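Local coordinates for protein putative rubredoxin reductase (PDB 3FG2) that probably passes electrons from NADH through its bound FAD to the ferredoxin that serves the cytochrome P450 CYP199A2, at residues A[4-9]-A[27-32]; A[75-80]-A[90-95]; A[102-107]-A[268-273]. One frame throughout, in Å; residues are numbered along the deposited sequence.

Contact 1 of 3, residues A[4-9]-A[27-32]; sequences VLIAGA and GRIALI. With FAD (flavin-adenine dinucleotide), chain B.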
loop_
_atom_site.group_PDB
_atom_site.type_symbol
_atom_site.label_atom_id
_atom_site.label_comp_id
_atom_site.label_asym_id
_atom_site.label_seq_id
_atom_site.Cartn_x
_atom_site.Cartn_y
_atom_site.Cartn_z
ATOM N N VAL A 4 -20.984 -16.000 2.103
ATOM C CA VAL A 4 -19.580 -15.681 1.864
ATOM C C VAL A 4 -19.197 -14.643 2.904
ATOM O O VAL A 4 -19.751 -13.540 2.933
ATOM C CB VAL A 4 -19.344 -15.075 0.463
ATOM C CG1 VAL A 4 -17.910 -14.566 0.359
ATOM C CG2 VAL A 4 -19.606 -16.116 -0.608
ATOM N N LEU A 5 -18.253 -15.001 3.763
ATOM C CA LEU A 5 -17.814 -14.099 4.814
ATOM C C LEU A 5 -16.506 -13.411 4.448
ATOM O O LEU A 5 -15.517 -14.073 4.127
ATOM C CB LEU A 5 -17.646 -14.881 6.121
ATOM C CG LEU A 5 -18.594 -14.548 7.275
ATOM C CD1 LEU A 5 -20.014 -14.362 6.761
ATOM C CD2 LEU A 5 -18.526 -15.664 8.312
ATOM N N ILE A 6 -16.511 -12.080 4.493
ATOM C CA ILE A 6 -15.317 -11.306 4.178
ATOM C C ILE A 6 -14.778 -10.680 5.455
ATOM O O ILE A 6 -15.472 -9.897 6.113
ATOM C CB ILE A 6 -15.613 -10.170 3.198
ATOM C CG1 ILE A 6 -16.372 -10.705 1.985
ATOM C CG2 ILE A 6 -14.308 -9.524 2.765
ATOM C CD1 ILE A 6 -16.939 -9.612 1.107
ATOM N N ALA A 7 -13.538 -11.033 5.793
ATOM C CA ALA A 7 -12.864 -10.525 6.989
ATOM C C ALA A 7 -11.924 -9.395 6.605
ATOM O O ALA A 7 -10.840 -9.636 6.077
ATOM C CB ALA A 7 -12.078 -11.640 7.649
ATOM N N GLY A 8 -12.336 -8.166 6.888
ATOM C CA GLY A 8 -11.527 -7.012 6.534
ATOM C C GLY A 8 -12.302 -6.222 5.499
ATOM O O GLY A 8 -12.639 -6.757 4.442
ATOM N N ALA A 9 -12.597 -4.960 5.798
ATOM C CA ALA A 9 -13.367 -4.121 4.884
ATOM C C ALA A 9 -12.596 -2.914 4.357
ATOM O O ALA A 9 -13.085 -1.782 4.411
ATOM C CB ALA A 9 -14.653 -3.658 5.562
ATOM N N GLY A 27 -25.852 -16.104 -2.957
ATOM C CA GLY A 27 -25.682 -16.250 -1.522
ATOM C C GLY A 27 -25.612 -14.970 -0.713
ATOM O O GLY A 27 -25.688 -13.859 -1.252
ATOM N N ARG A 28 -25.467 -15.144 0.599
ATOM C CA ARG A 28 -25.375 -14.038 1.551
ATOM C C ARG A 28 -23.944 -13.506 1.574
ATOM O O ARG A 28 -22.994 -14.256 1.354
ATOM C CB ARG A 28 -25.757 -14.541 2.946
ATOM C CG ARG A 28 -25.650 -13.520 4.064
ATOM C CD ARG A 28 -25.692 -14.223 5.417
ATOM N NE ARG A 28 -25.720 -13.289 6.541
ATOM C CZ ARG A 28 -25.564 -13.648 7.814
ATOM N NH1 ARG A 28 -25.365 -14.921 8.129
ATOM N NH2 ARG A 28 -25.614 -12.736 8.772
ATOM N N ILE A 29 -23.794 -12.213 1.841
ATOM C CA ILE A 29 -22.469 -11.594 1.891
ATOM C C ILE A 29 -22.300 -10.713 3.124
ATOM O O ILE A 29 -22.907 -9.644 3.228
ATOM C CB ILE A 29 -22.200 -10.730 0.638
ATOM C CG1 ILE A 29 -22.303 -11.594 -0.623
ATOM C CG2 ILE A 29 -20.818 -10.087 0.741
ATOM C CD1 ILE A 29 -22.100 -10.828 -1.918
ATOM N N ALA A 30 -21.461 -11.170 4.050
ATOM C CA ALA A 30 -21.200 -10.436 5.286
ATOM C C ALA A 30 -19.796 -9.845 5.267
ATOM O O ALA A 30 -18.811 -10.559 5.076
ATOM C CB ALA A 30 -21.367 -11.366 6.487
ATOM N N LEU A 31 -19.711 -8.537 5.475
ATOM C CA LEU A 31 -18.432 -7.837 5.460
ATOM C C LEU A 31 -18.038 -7.406 6.871
ATOM O O LEU A 31 -18.554 -6.420 7.385
ATOM C CB LEU A 31 -18.537 -6.596 4.567
ATOM C CG LEU A 31 -17.384 -6.211 3.634
ATOM C CD1 LEU A 31 -17.519 -4.728 3.283
ATOM C CD2 LEU A 31 -16.040 -6.474 4.297
ATOM N N ILE A 32 -17.120 -8.137 7.490
ATOM C CA ILE A 32 -16.668 -7.814 8.845
ATOM C C ILE A 32 -15.714 -6.620 8.831
ATOM O O ILE A 32 -14.616 -6.695 8.278
ATOM C CB ILE A 32 -15.962 -9.023 9.468
ATOM C CG1 ILE A 32 -16.905 -10.225 9.416
ATOM C CG2 ILE A 32 -15.542 -8.709 10.905
ATOM C CD1 ILE A 32 -16.214 -11.560 9.536
HETATM P PA FAD B . -6.511 -2.550 3.854
HETATM O O1A FAD B . -5.439 -2.244 4.837
HETATM O O2A FAD B . -7.071 -1.574 3.100
HETATM O O5B FAD B . -7.638 -2.958 4.817
HETATM C C5B FAD B . -7.533 -4.021 5.816
HETATM C C4B FAD B . -8.782 -3.831 6.704
HETATM O O4B FAD B . -8.992 -5.100 7.433
HETATM C C3B FAD B . -8.670 -2.744 7.789
HETATM O O3B FAD B . -9.743 -1.863 7.899
HETATM C C2B FAD B . -8.334 -3.557 9.008
HETATM O O2B FAD B . -8.573 -2.890 10.208
HETATM C C1B FAD B . -9.255 -4.726 8.825
HETATM N N9A FAD B . -8.943 -5.953 9.561
HETATM C C8A FAD B . -7.698 -6.459 9.837
HETATM N N7A FAD B . -7.741 -7.589 10.533
HETATM C C5A FAD B . -9.069 -7.839 10.723
HETATM C C6A FAD B . -9.775 -8.936 11.421
HETATM N N6A FAD B . -9.178 -9.937 12.026
HETATM N N1A FAD B . -11.153 -8.844 11.399
HETATM C C2A FAD B . -11.819 -7.814 10.778
HETATM N N3A FAD B . -11.250 -6.776 10.121
HETATM C C4A FAD B . -9.868 -6.831 10.120
HETATM N N1 FAD B . -1.566 2.115 -2.853
HETATM C C2 FAD B . -1.533 2.620 -4.086
HETATM O O2 FAD B . -1.576 1.916 -5.049
HETATM N N3 FAD B . -1.448 4.031 -4.327
HETATM C C4 FAD B . -1.402 4.941 -3.285
HETATM O O4 FAD B . -1.336 6.133 -3.529
HETATM C C4X FAD B . -1.442 4.400 -1.930
HETATM N N5 FAD B . -1.409 5.242 -0.869
HETATM C C5X FAD B . -1.458 4.698 0.402
HETATM C C6 FAD B . -1.436 5.599 1.503
HETATM C C7 FAD B . -1.488 5.151 2.808
HETATM C C7M FAD B . -1.462 6.153 3.945
HETATM C C8 FAD B . -1.567 3.711 3.080
HETATM C C8M FAD B . -1.631 3.149 4.483
HETATM C C9 FAD B . -1.584 2.808 1.997
HETATM C C9A FAD B . -1.534 3.287 0.665
HETATM N N10 FAD B . -1.564 2.413 -0.501
HETATM C C10 FAD B . -1.525 2.934 -1.764
HETATM C "C1'" FAD B . -1.651 0.952 -0.252
HETATM C "C2'" FAD B . -3.141 0.492 -0.233
HETATM O "O2'" FAD B . -3.829 1.266 0.725
HETATM C "C3'" FAD B . -3.168 -0.981 0.118
HETATM O "O3'" FAD B . -2.485 -1.723 -0.886
HETATM C "C4'" FAD B . -4.606 -1.462 0.215
HETATM O "O4'" FAD B . -5.324 -0.712 1.230
HETATM C "C5'" FAD B . -4.598 -2.928 0.573
HETATM O "O5'" FAD B . -6.105 -3.379 0.707
HETATM P P FAD B . -6.474 -4.419 1.726
HETATM O O1P FAD B . -8.003 -4.567 1.487
HETATM O O2P FAD B . -5.744 -5.603 1.628
HETATM O O3P FAD B . -6.236 -3.912 3.081
#
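Val4, Ile6 and Gly8 meet Arg28, Ala30 and Ile32 across two parallel neighbours, strands 4-7 and 29-32, through five backbone hydrogen bonds. Val4 N gives to Arg28 O at 2.8 Å, while Val4 O accepts from Ala30 N. Farther along, Ile6 N reaches Ala30 O at 2.8 Å and Ile6 O receives Ile32 N, both donors lying nearly along the C=O axis. The last bond falls just past the first strand, where Gly8 N gives to Ile32 O at 3.0 Å. The N-H and C=O of both Val4 and Ile6 are thus taken up on this side; Leu5 and Ala7 spend theirs on the other, bonding to the backbone of His101, Val103 and Ala105, in and just after strand 101-104. Arg28 is exposed, and its guanidinium makes a salt bridge with Glu73.

On the two faces of the pair the packing is apolar. Ile6 has CG1 anti to its carbonyl carbon (chi1 -51°), and an extended chi2 of 169° carries CD1 to 3.9 Å from Ile29 CG2. Its other branch, CG2, meets Leu31 CD2 at 3.8 Å. That same Leu31 CD2 sits against Ala9 CB, a snug carbon pair at 3.4 Å. On the opposite face Leu5 CD1 lies close on Ala30 CB.

At the strand end the FAD arrives: Gly8 CA is 3.3 Å from ribose O4B, where a side chain would collide, and Ile32 CG2 lies 3.8 Å from adenine C2A. This is the first beta-alpha-beta unit of a Rossmann-type fold. Helix 11-22 packs on the face of Val4, Ile6 and Ile29, strand 88-91 touches Leu5 and Ile32 on the other, and strands 101-104 and 72-75 flank the pair.

Contact 2 of 3, residues A[75-80]-A[90-95]; sequences ISDRMV and LLASGT. With FAD (flavin-adenine dinucleotide), chain B.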
loop_
_atom_site.group_PDB
_atom_site.type_symbol
_atom_site.label_atom_id
_atom_site.label_comp_id
_atom_site.label_asym_id
_atom_site.label_seq_id
_atom_site.Cartn_x
_atom_site.Cartn_y
_atom_site.Cartn_z
ATOM N N ILE A 75 -21.008 -5.734 9.004
ATOM C CA ILE A 75 -20.929 -6.019 10.434
ATOM C C ILE A 75 -19.787 -5.300 11.148
ATOM O O ILE A 75 -18.609 -5.554 10.878
ATOM C CB ILE A 75 -20.751 -7.529 10.689
ATOM C CG1 ILE A 75 -21.864 -8.313 9.995
ATOM C CG2 ILE A 75 -20.756 -7.804 12.187
ATOM C CD1 ILE A 75 -21.700 -9.808 10.109
ATOM N N SER A 76 -20.138 -4.418 12.077
ATOM C CA SER A 76 -19.141 -3.678 12.836
ATOM C C SER A 76 -18.540 -4.565 13.928
ATOM O O SER A 76 -18.930 -4.478 15.092
ATOM C CB SER A 76 -19.778 -2.440 13.466
ATOM O OG SER A 76 -18.804 -1.642 14.112
ATOM N N ASP A 77 -17.594 -5.421 13.543
ATOM C CA ASP A 77 -16.941 -6.323 14.488
ATOM C C ASP A 77 -15.537 -6.698 14.013
ATOM O O ASP A 77 -14.982 -6.050 13.126
ATOM C CB ASP A 77 -17.775 -7.592 14.665
ATOM C CG ASP A 77 -17.729 -8.123 16.085
ATOM O OD1 ASP A 77 -18.320 -7.470 16.970
ATOM O OD2 ASP A 77 -17.101 -9.178 16.318
ATOM N N ARG A 78 -14.973 -7.751 14.600
ATOM C CA ARG A 78 -13.635 -8.217 14.242
ATOM C C ARG A 78 -13.517 -9.735 14.407
ATOM O O ARG A 78 -13.989 -10.283 15.400
ATOM C CB ARG A 78 -12.600 -7.529 15.139
ATOM C CG ARG A 78 -11.184 -8.047 14.987
ATOM C CD ARG A 78 -10.282 -7.517 16.099
ATOM N NE ARG A 78 -8.908 -8.012 15.985
ATOM C CZ ARG A 78 -8.027 -7.587 15.081
ATOM N NH1 ARG A 78 -8.367 -6.646 14.206
ATOM N NH2 ARG A 78 -6.807 -8.110 15.045
ATOM N N MET A 79 -12.904 -10.421 13.443
ATOM C CA MET A 79 -12.743 -11.866 13.581
ATOM C C MET A 79 -11.525 -12.103 14.461
ATOM O O MET A 79 -10.538 -11.370 14.373
ATOM C CB MET A 79 -12.558 -12.568 12.220
ATOM C CG MET A 79 -11.167 -12.486 11.591
ATOM S SD MET A 79 -10.632 -14.062 10.805
ATOM C CE MET A 79 -11.518 -14.056 9.370
ATOM N N VAL A 80 -11.605 -13.112 15.321
ATOM C CA VAL A 80 -10.512 -13.434 16.227
ATOM C C VAL A 80 -10.067 -14.885 16.094
ATOM O O VAL A 80 -8.948 -15.234 16.465
ATOM C CB VAL A 80 -10.924 -13.191 17.686
ATOM C CG1 VAL A 80 -11.200 -11.713 17.909
ATOM C CG2 VAL A 80 -12.167 -14.005 18.013
ATOM N N LEU A 90 -15.437 -17.056 14.153
ATOM C CA LEU A 90 -15.583 -16.607 15.531
ATOM C C LEU A 90 -15.203 -15.132 15.673
ATOM O O LEU A 90 -14.031 -14.778 15.575
ATOM C CB LEU A 90 -14.687 -17.475 16.418
ATOM C CG LEU A 90 -14.954 -17.613 17.918
ATOM C CD1 LEU A 90 -14.112 -18.770 18.447
ATOM C CD2 LEU A 90 -14.634 -16.317 18.657
ATOM N N LEU A 91 -16.193 -14.274 15.901
ATOM C CA LEU A 91 -15.932 -12.845 16.055
ATOM C C LEU A 91 -15.478 -12.531 17.475
ATOM O O LEU A 91 -15.435 -13.414 18.333
ATOM C CB LEU A 91 -17.190 -12.023 15.747
ATOM C CG LEU A 91 -17.863 -12.119 14.377
ATOM C CD1 LEU A 91 -18.950 -11.052 14.297
ATOM C CD2 LEU A 91 -16.845 -11.917 13.272
ATOM N N ALA A 92 -15.149 -11.265 17.719
ATOM C CA ALA A 92 -14.694 -10.826 19.034
ATOM C C ALA A 92 -15.870 -10.461 19.937
ATOM O O ALA A 92 -15.754 -10.498 21.160
ATOM C CB ALA A 92 -13.762 -9.634 18.888
ATOM N N SER A 93 -16.996 -10.104 19.331
ATOM C CA SER A 93 -18.187 -9.742 20.090
ATOM C C SER A 93 -18.740 -10.976 20.787
ATOM O O SER A 93 -19.688 -10.888 21.570
ATOM C CB SER A 93 -19.258 -9.174 19.157
ATOM O OG SER A 93 -19.626 -10.130 18.175
ATOM N N GLY A 94 -18.140 -12.126 20.493
ATOM C CA GLY A 94 -18.590 -13.372 21.084
ATOM C C GLY A 94 -19.461 -14.121 20.095
ATOM O O GLY A 94 -19.612 -15.341 20.173
ATOM N N THR A 95 -20.040 -13.376 19.157
ATOM C CA THR A 95 -20.900 -13.956 18.136
ATOM C C THR A 95 -20.085 -14.919 17.272
ATOM O O THR A 95 -18.854 -14.944 17.343
ATOM C CB THR A 95 -21.507 -12.855 17.235
ATOM O OG1 THR A 95 -22.095 -11.832 18.052
ATOM C CG2 THR A 95 -22.584 -13.441 16.332
HETATM P PA FAD B . -6.511 -2.550 3.854
HETATM O O1A FAD B . -5.439 -2.244 4.837
HETATM O O2A FAD B . -7.071 -1.574 3.100
HETATM O O5B FAD B . -7.638 -2.958 4.817
HETATM C C5B FAD B . -7.533 -4.021 5.816
HETATM C C4B FAD B . -8.782 -3.831 6.704
HETATM O O4B FAD B . -8.992 -5.100 7.433
HETATM C C3B FAD B . -8.670 -2.744 7.789
HETATM O O3B FAD B . -9.743 -1.863 7.899
HETATM C C2B FAD B . -8.334 -3.557 9.008
HETATM O O2B FAD B . -8.573 -2.890 10.208
HETATM C C1B FAD B . -9.255 -4.726 8.825
HETATM N N9A FAD B . -8.943 -5.953 9.561
HETATM C C8A FAD B . -7.698 -6.459 9.837
HETATM N N7A FAD B . -7.741 -7.589 10.533
HETATM C C5A FAD B . -9.069 -7.839 10.723
HETATM C C6A FAD B . -9.775 -8.936 11.421
HETATM N N6A FAD B . -9.178 -9.937 12.026
HETATM N N1A FAD B . -11.153 -8.844 11.399
HETATM C C2A FAD B . -11.819 -7.814 10.778
HETATM N N3A FAD B . -11.250 -6.776 10.121
HETATM C C4A FAD B . -9.868 -6.831 10.120
HETATM N N1 FAD B . -1.566 2.115 -2.853
HETATM C C2 FAD B . -1.533 2.620 -4.086
HETATM O O2 FAD B . -1.576 1.916 -5.049
HETATM N N3 FAD B . -1.448 4.031 -4.327
HETATM C C4 FAD B . -1.402 4.941 -3.285
HETATM O O4 FAD B . -1.336 6.133 -3.529
HETATM C C4X FAD B . -1.442 4.400 -1.930
HETATM N N5 FAD B . -1.409 5.242 -0.869
HETATM C C5X FAD B . -1.458 4.698 0.402
HETATM C C6 FAD B . -1.436 5.599 1.503
HETATM C C7 FAD B . -1.488 5.151 2.808
HETATM C C7M FAD B . -1.462 6.153 3.945
HETATM C C8 FAD B . -1.567 3.711 3.080
HETATM C C8M FAD B . -1.631 3.149 4.483
HETATM C C9 FAD B . -1.584 2.808 1.997
HETATM C C9A FAD B . -1.534 3.287 0.665
HETATM N N10 FAD B . -1.564 2.413 -0.501
HETATM C C10 FAD B . -1.525 2.934 -1.764
HETATM C "C1'" FAD B . -1.651 0.952 -0.252
HETATM C "C2'" FAD B . -3.141 0.492 -0.233
HETATM O "O2'" FAD B . -3.829 1.266 0.725
HETATM C "C3'" FAD B . -3.168 -0.981 0.118
HETATM O "O3'" FAD B . -2.485 -1.723 -0.886
HETATM C "C4'" FAD B . -4.606 -1.462 0.215
HETATM O "O4'" FAD B . -5.324 -0.712 1.230
HETATM C "C5'" FAD B . -4.598 -2.928 0.573
HETATM O "O5'" FAD B . -6.105 -3.379 0.707
HETATM P P FAD B . -6.474 -4.419 1.726
HETATM O O1P FAD B . -8.003 -4.567 1.487
HETATM O O2P FAD B . -5.744 -5.603 1.628
HETATM O O3P FAD B . -6.236 -3.912 3.081
#
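Asp77 reaches over to the turn after Leu91 and gathers backbone N-H groups on one oxygen. Its OD2 accepts Ser93 N at 3.2 Å through the syn lone pair, and Arg78 N at 3.1 Å from above the carboxylate plane; Ala92 N adds a weak bond to the same atom. Leu91 lies across the acid, with CD1 3.7 Å from Asp77 CB. Ser93 OG is in turn hydrogen-bonded to Thr95 OG1, which ties the turn to itself. An alanine in place of Asp77 would probably leave the amides of Arg78 and Ser93 without their shared acceptor and let the 92-95 turn drift.

Beyond the acid the two chains pair as a hairpin. Met79 and Leu91 form an antiparallel, non-hydrogen-bonded pair with diverging side chains, followed by a nearly straight bond from Val80 N to Leu90 O at 3.0 Å. Val80 CG1 sits tightly on Ala92 CB at 3.4 Å.

The backbone of Met79 in this hairpin faces the cofactor: its N gives to adenine N1A at 3.1 Å, and its O accepts from the amino group N6A. Arg78 CG, anti to the backbone N (chi1 173°), comes to 3.7 Å from adenine N1A. The Arg78 guanidinium has N6A over the centre of one face, 4.0 Å from its plane. A salt bridge to Asp34, itself bonded to FAD, fixes that end.

Ile75 ends strand 72-75, bonded through its backbone to Leu31 and Asn33; the hairpin of strands 79-83 and 88-91, extended by strand 96-98, follows and packs on the parallel sheet through Leu91 on Ile32.

Contact 3 of 3, residues A[102-107]-A[268-273]; sequences LVLATG and PHISAI. With FAD (flavin-adenine dinucleotide), chain B.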
loop_
_atom_site.group_PDB
_atom_site.type_symbol
_atom_site.label_atom_id
_atom_site.label_comp_id
_atom_site.label_asym_id
_atom_site.label_seq_id
_atom_site.Cartn_x
_atom_site.Cartn_y
_atom_site.Cartn_z
ATOM N N LEU A 102 -14.943 -18.420 2.960
ATOM C CA LEU A 102 -14.355 -17.342 3.755
ATOM C C LEU A 102 -13.279 -16.586 2.978
ATOM O O LEU A 102 -12.346 -17.189 2.442
ATOM C CB LEU A 102 -13.747 -17.914 5.043
ATOM C CG LEU A 102 -12.943 -16.958 5.930
ATOM C CD1 LEU A 102 -13.818 -15.792 6.352
ATOM C CD2 LEU A 102 -12.416 -17.706 7.155
ATOM N N VAL A 103 -13.415 -15.266 2.922
ATOM C CA VAL A 103 -12.448 -14.424 2.226
ATOM C C VAL A 103 -11.656 -13.586 3.233
ATOM O O VAL A 103 -12.221 -12.764 3.958
ATOM C CB VAL A 103 -13.151 -13.475 1.220
ATOM C CG1 VAL A 103 -12.160 -12.461 0.671
ATOM C CG2 VAL A 103 -13.753 -14.279 0.078
ATOM N N LEU A 104 -10.345 -13.806 3.278
ATOM C CA LEU A 104 -9.471 -13.064 4.188
ATOM C C LEU A 104 -8.880 -11.859 3.469
ATOM O O LEU A 104 -8.159 -12.005 2.479
ATOM C CB LEU A 104 -8.341 -13.958 4.702
ATOM C CG LEU A 104 -8.818 -15.166 5.511
ATOM C CD1 LEU A 104 -7.629 -15.997 5.972
ATOM C CD2 LEU A 104 -9.638 -14.672 6.706
ATOM N N ALA A 105 -9.211 -10.672 3.969
ATOM C CA ALA A 105 -8.733 -9.416 3.403
ATOM C C ALA A 105 -8.388 -8.525 4.590
ATOM O O ALA A 105 -8.859 -7.392 4.699
ATOM C CB ALA A 105 -9.822 -8.778 2.558
ATOM N N THR A 106 -7.553 -9.072 5.468
ATOM C CA THR A 106 -7.124 -8.421 6.697
ATOM C C THR A 106 -6.013 -7.398 6.526
ATOM O O THR A 106 -5.634 -6.730 7.488
ATOM C CB THR A 106 -6.652 -9.477 7.712
ATOM O OG1 THR A 106 -5.665 -10.318 7.100
ATOM C CG2 THR A 106 -7.822 -10.339 8.163
ATOM N N GLY A 107 -5.488 -7.283 5.310
ATOM C CA GLY A 107 -4.430 -6.328 5.052
ATOM C C GLY A 107 -3.204 -6.534 5.925
ATOM O O GLY A 107 -2.875 -7.661 6.307
ATOM N N PRO A 268 -9.927 -25.221 0.841
ATOM C CA PRO A 268 -10.917 -24.615 -0.049
ATOM C C PRO A 268 -11.955 -24.083 0.937
ATOM O O PRO A 268 -12.018 -24.565 2.063
ATOM C CB PRO A 268 -11.406 -25.804 -0.874
ATOM C CG PRO A 268 -11.212 -26.969 0.056
ATOM C CD PRO A 268 -9.865 -26.679 0.660
ATOM N N HIS A 269 -12.742 -23.095 0.531
ATOM C CA HIS A 269 -13.739 -22.458 1.402
ATOM C C HIS A 269 -13.063 -21.240 2.019
ATOM O O HIS A 269 -13.717 -20.437 2.679
ATOM C CB HIS A 269 -14.208 -23.354 2.560
ATOM C CG HIS A 269 -14.776 -24.672 2.138
ATOM N ND1 HIS A 269 -15.105 -25.658 3.045
ATOM C CD2 HIS A 269 -15.048 -25.183 0.913
ATOM C CE1 HIS A 269 -15.554 -26.719 2.397
ATOM N NE2 HIS A 269 -15.528 -26.457 1.102
ATOM N N ILE A 270 -11.751 -21.116 1.821
ATOM C CA ILE A 270 -11.015 -19.980 2.367
ATOM C C ILE A 270 -10.000 -19.364 1.402
ATOM O O ILE A 270 -9.014 -20.004 1.007
ATOM C CB ILE A 270 -10.273 -20.360 3.669
ATOM C CG1 ILE A 270 -11.279 -20.824 4.725
ATOM C CG2 ILE A 270 -9.507 -19.149 4.204
ATOM C CD1 ILE A 270 -10.671 -21.078 6.099
ATOM N N SER A 271 -10.245 -18.111 1.035
ATOM C CA SER A 271 -9.353 -17.376 0.137
ATOM C C SER A 271 -8.709 -16.206 0.869
ATOM O O SER A 271 -9.208 -15.754 1.903
ATOM C CB SER A 271 -10.128 -16.827 -1.064
ATOM O OG SER A 271 -10.543 -17.864 -1.925
ATOM N N ALA A 272 -7.601 -15.717 0.325
ATOM C CA ALA A 272 -6.905 -14.566 0.901
ATOM C C ALA A 272 -6.599 -13.602 -0.239
ATOM O O ALA A 272 -6.111 -14.018 -1.289
ATOM C CB ALA A 272 -5.618 -15.005 1.582
ATOM N N ILE A 273 -6.893 -12.321 -0.034
ATOM C CA ILE A 273 -6.661 -11.309 -1.057
ATOM C C ILE A 273 -6.111 -10.007 -0.468
ATOM O O ILE A 273 -6.319 -9.703 0.714
ATOM C CB ILE A 273 -7.971 -10.954 -1.799
ATOM C CG1 ILE A 273 -9.011 -10.461 -0.790
ATOM C CG2 ILE A 273 -8.491 -12.156 -2.567
ATOM C CD1 ILE A 273 -10.281 -9.963 -1.419
HETATM P PA FAD B . -6.511 -2.550 3.854
HETATM O O1A FAD B . -5.439 -2.244 4.837
HETATM O O2A FAD B . -7.071 -1.574 3.100
HETATM O O5B FAD B . -7.638 -2.958 4.817
HETATM C C5B FAD B . -7.533 -4.021 5.816
HETATM C C4B FAD B . -8.782 -3.831 6.704
HETATM O O4B FAD B . -8.992 -5.100 7.433
HETATM C C3B FAD B . -8.670 -2.744 7.789
HETATM O O3B FAD B . -9.743 -1.863 7.899
HETATM C C2B FAD B . -8.334 -3.557 9.008
HETATM O O2B FAD B . -8.573 -2.890 10.208
HETATM C C1B FAD B . -9.255 -4.726 8.825
HETATM N N9A FAD B . -8.943 -5.953 9.561
HETATM C C8A FAD B . -7.698 -6.459 9.837
HETATM N N7A FAD B . -7.741 -7.589 10.533
HETATM C C5A FAD B . -9.069 -7.839 10.723
HETATM C C6A FAD B . -9.775 -8.936 11.421
HETATM N N6A FAD B . -9.178 -9.937 12.026
HETATM N N1A FAD B . -11.153 -8.844 11.399
HETATM C C2A FAD B . -11.819 -7.814 10.778
HETATM N N3A FAD B . -11.250 -6.776 10.121
HETATM C C4A FAD B . -9.868 -6.831 10.120
HETATM N N1 FAD B . -1.566 2.115 -2.853
HETATM C C2 FAD B . -1.533 2.620 -4.086
HETATM O O2 FAD B . -1.576 1.916 -5.049
HETATM N N3 FAD B . -1.448 4.031 -4.327
HETATM C C4 FAD B . -1.402 4.941 -3.285
HETATM O O4 FAD B . -1.336 6.133 -3.529
HETATM C C4X FAD B . -1.442 4.400 -1.930
HETATM N N5 FAD B . -1.409 5.242 -0.869
HETATM C C5X FAD B . -1.458 4.698 0.402
HETATM C C6 FAD B . -1.436 5.599 1.503
HETATM C C7 FAD B . -1.488 5.151 2.808
HETATM C C7M FAD B . -1.462 6.153 3.945
HETATM C C8 FAD B . -1.567 3.711 3.080
HETATM C C8M FAD B . -1.631 3.149 4.483
HETATM C C9 FAD B . -1.584 2.808 1.997
HETATM C C9A FAD B . -1.534 3.287 0.665
HETATM N N10 FAD B . -1.564 2.413 -0.501
HETATM C C10 FAD B . -1.525 2.934 -1.764
HETATM C "C1'" FAD B . -1.651 0.952 -0.252
HETATM C "C2'" FAD B . -3.141 0.492 -0.233
HETATM O "O2'" FAD B . -3.829 1.266 0.725
HETATM C "C3'" FAD B . -3.168 -0.981 0.118
HETATM O "O3'" FAD B . -2.485 -1.723 -0.886
HETATM C "C4'" FAD B . -4.606 -1.462 0.215
HETATM O "O4'" FAD B . -5.324 -0.712 1.230
HETATM C "C5'" FAD B . -4.598 -2.928 0.573
HETATM O "O5'" FAD B . -6.105 -3.379 0.707
HETATM P P FAD B . -6.474 -4.419 1.726
HETATM O O1P FAD B . -8.003 -4.567 1.487
HETATM O O2P FAD B . -5.744 -5.603 1.628
HETATM O O3P FAD B . -6.236 -3.912 3.081
HETATM O O HOH W 1 -5.624 -7.854 2.746
#
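The outer border of the FAD domain's parallel sheet is made where Leu102, Val103 and Leu104 pair with Ile270, Ser271 and Ala272. Strand 101-104 and the edge strand 270-272, far apart in sequence, run the same way with short-segment axes 20° apart. Leu102 O accepts from Ser271 N at 2.7 Å, Leu104 N gives to Ser271 O, and Leu104 O takes Ile273 N at 2.8 Å, the donor almost in line with the carbonyl.

On one face Leu102 and Ile270 lie side by side, pointing the same way, with Leu102 CB 3.8 Å from Ile270 CG1. Leu104 CD1 closes on the other branch, Ile270 CG2, at 4.1 Å. Beside Val103, on the other face, Ile273 comes in from just past its strand: its CG1 sits between the backbone N and the carbonyl carbon (chi1 58°), 3.8 Å from Ala105 CB, and CD1 goes on to Val103 CG1, also at 3.8 Å. Helix 11-22 covers this patch through Ala12 and Val16. The hydroxyl of Ser271 is bonded to Arg306, and that buried polar atom is therefore satisfied.

Past the strands the two chains open toward the cofactor. A single water accepts from Gly107 N and donates both to Ile273 O, 2.8 Å from it, and to the FAD phosphate oxygen O2P, so it joins both segments to the pyrophosphate. Thr106 CG2 approaches adenine N7A at 3.6 Å. Gly107 has positive phi, and a side chain there would run into FAD O3P. A strand followed by Ala-Thr-Gly, beside a mostly apolar strand that leads to Gly-Asp with Asp275 bound to FAD, is consistent with the FAD domain of glutathione reductase-like flavoproteins.

Contacts 1 and 3 are buried and belong to one parallel sheet: strands 4-7 and 101-104 are neighbours in it, so Leu5 and Ala7 bond directly to Val103 and the two ladders run on as one. Contact 2 is partly exposed and differs in kind, an antiparallel hairpin beside which a carboxylate holds the turn leading to strand 96-98, where the others rely on backbone hydrogen bonds and aliphatic packing. It is joined to the sheet by Met79 CE, which packs among Ala7, Leu102 and Leu104, and by Ile75 beside Leu31. All three touch FAD: contact 2 reads the adenine edge, contact 1 meets ribose and adenine, and contact 3 reaches the pyrophosphate through water.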